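Local coordinates for protein intradiol ring-cleavage dioxygenase (Streptomyces sp. SirexAA-E, PDB 4ILV) that probably uses ferric iron to cleave catechol-type rings between the two hydroxyl-bearing carbons, as a secreted enzyme fused to a lignin-binding domain, at residues T80-D85 against A135-R140. Residues are numbered along the deposited sequence; the frame is centred on the assembly and turned at random.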
loop_
_atom_site.group_PDB
_atom_site.type_symbol
_atom_site.label_atom_id
_atom_site.label_comp_id
_atom_site.label_asym_id
_atom_site.label_seq_id
_atom_site.Cartn_x
_atom_site.Cartn_y
_atom_site.Cartn_z
ATOM N N THR A 80 -14.672 -9.109 3.628
ATOM C CA THR A 80 -15.439 -7.963 3.172
ATOM C C THR A 80 -15.387 -6.834 4.217
ATOM O O THR A 80 -15.223 -7.082 5.411
ATOM C CB THR A 80 -16.900 -8.379 2.869
ATOM O OG1 THR A 80 -17.545 -7.370 2.087
ATOM C CG2 THR A 80 -17.674 -8.619 4.156
ATOM N N GLY A 81 -15.484 -5.588 3.761
ATOM C CA GLY A 81 -15.513 -4.457 4.669
ATOM C C GLY A 81 -14.203 -4.165 5.387
ATOM O O GLY A 81 -14.186 -3.494 6.417
ATOM N N VAL A 82 -13.094 -4.657 4.854
ATOM C CA VAL A 82 -11.805 -4.347 5.460
ATOM C C VAL A 82 -11.393 -2.939 5.082
ATOM O O VAL A 82 -11.437 -2.582 3.909
ATOM C CB VAL A 82 -10.717 -5.321 5.011
ATOM C CG1 VAL A 82 -9.358 -4.919 5.605
ATOM C CG2 VAL A 82 -11.103 -6.757 5.394
ATOM N N LEU A 83 -10.993 -2.147 6.077
ATOM C CA LEU A 83 -10.453 -0.804 5.842
ATOM C C LEU A 83 -8.978 -0.874 5.417
ATOM O O LEU A 83 -8.150 -1.460 6.111
ATOM C CB LEU A 83 -10.623 0.045 7.108
ATOM C CG LEU A 83 -10.116 1.494 7.221
ATOM C CD1 LEU A 83 -8.619 1.618 7.490
ATOM C CD2 LEU A 83 -10.524 2.306 6.002
ATOM N N LEU A 84 -8.663 -0.298 4.257
ATOM C CA LEU A 84 -7.285 -0.144 3.807
ATOM C C LEU A 84 -6.952 1.345 3.638
ATOM O O LEU A 84 -7.568 2.025 2.834
ATOM C CB LEU A 84 -7.069 -0.871 2.484
ATOM C CG LEU A 84 -7.252 -2.392 2.566
ATOM C CD1 LEU A 84 -7.309 -2.974 1.175
ATOM C CD2 LEU A 84 -6.089 -2.994 3.343
ATOM N N ASP A 85 -5.983 1.827 4.398
ATOM C CA ASP A 85 -5.644 3.243 4.437
ATOM C C ASP A 85 -4.212 3.383 3.944
ATOM O O ASP A 85 -3.276 2.999 4.641
ATOM C CB ASP A 85 -5.792 3.744 5.876
ATOM C CG ASP A 85 -5.626 5.269 6.014
ATOM O OD1 ASP A 85 -5.664 5.989 4.991
ATOM O OD2 ASP A 85 -5.476 5.746 7.165
ATOM N N ALA A 135 -4.308 -1.786 7.629
ATOM C CA ALA A 135 -5.447 -2.644 7.323
ATOM C C ALA A 135 -6.220 -2.970 8.591
ATOM O O ALA A 135 -5.630 -3.344 9.606
ATOM C CB ALA A 135 -4.977 -3.957 6.650
ATOM N N GLN A 136 -7.541 -2.832 8.542
ATOM C CA GLN A 136 -8.347 -3.161 9.704
ATOM C C GLN A 136 -9.630 -3.862 9.306
ATOM O O GLN A 136 -10.493 -3.272 8.657
ATOM C CB GLN A 136 -8.669 -1.908 10.524
ATOM C CG GLN A 136 -9.357 -2.206 11.855
ATOM C CD GLN A 136 -9.670 -0.955 12.653
ATOM O OE1 GLN A 136 -9.861 0.124 12.090
ATOM N NE2 GLN A 136 -9.718 -1.092 13.976
ATOM N N ALA A 137 -9.733 -5.130 9.692
ATOM C CA ALA A 137 -10.956 -5.897 9.546
ATOM C C ALA A 137 -11.954 -5.389 10.586
ATOM O O ALA A 137 -11.553 -4.965 11.670
ATOM C CB ALA A 137 -10.668 -7.377 9.767
ATOM N N PRO A 138 -13.253 -5.417 10.255
ATOM C CA PRO A 138 -14.288 -4.890 11.146
ATOM C C PRO A 138 -14.187 -5.464 12.554
ATOM O O PRO A 138 -14.232 -6.687 12.726
ATOM C CB PRO A 138 -15.597 -5.340 10.481
ATOM C CG PRO A 138 -15.209 -6.401 9.510
ATOM C CD PRO A 138 -13.835 -6.049 9.060
ATOM N N GLY A 139 -14.017 -4.585 13.538
ATOM C CA GLY A 139 -13.986 -4.981 14.936
ATOM C C GLY A 139 -12.675 -5.585 15.388
ATOM O O GLY A 139 -12.586 -6.163 16.467
ATOM N N ARG A 140 -11.654 -5.464 14.553
ATOM C CA ARG A 140 -10.345 -6.026 14.862
ATOM C C ARG A 140 -9.283 -4.929 15.012
ATOM O O ARG A 140 -9.492 -3.793 14.582
ATOM C CB ARG A 140 -9.948 -7.040 13.776
ATOM C CG ARG A 140 -10.928 -8.203 13.639
ATOM C CD ARG A 140 -10.964 -9.000 14.937
ATOM N NE ARG A 140 -9.618 -9.422 15.322
ATOM C CZ ARG A 140 -9.332 -10.135 16.408
ATOM N NH1 ARG A 140 -8.075 -10.470 16.672
ATOM N NH2 ARG A 140 -10.302 -10.508 17.231
#
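Strands 83-87 and 130-136 run antiparallel as the two inner strands of a four-stranded sheet in the beta-sandwich of the intradiol dioxygenase fold, and here, where the first begins and the second ends, Leu83 and Gln136 form a hydrogen-bonded pair. Gln136 N reaches Leu83 O at 2.9 Å in the plane of that carbonyl, whereas Leu83 N, also 2.9 Å from Gln136 O, sits above the carbonyl plane, 35° out of it. In the neighbouring non-hydrogen-bonded pair, Leu84 and Ala135 turn their side chains to the face packed on Val71 of strand 64-72, in the other sheet. With CG anti to the carbonyl carbon (chi1 -64°), Leu84 lays CD2 alongside the small Ala135 CB at 3.6 Å, so a long and a short apolar side chain share this buried layer. Val82 extends it: CG1, anti to its own N, touches Gln136 O at 3.6 Å, while its side chain also meets Leu184 and Val71. The opposite face carries Leu83 and Gln136, whose CB atoms are 4.4 Å apart; the aliphatic side chain of Leu83 packs against His105 and Phe107 of the edge strand 103-107. Val82 and Ala137 still lie side by side, without a bridge between them. Gly81 adopts a positive phi of 70°, a conformation glycine takes readily, and its O meets Pro138 CD at 3.7 Å. Pro138 and Gly139 suit the two central positions of a type II turn, proline because its ring restricts phi to the negative value the first position needs and glycine by its positive one; Arg140 N closes the turn on Ala137 O. Gln136, its chain extended through chi2, spans this turn with its terminal amide, and NE2 donates to Arg140 O at 2.8 Å, nearly along the C=O axis.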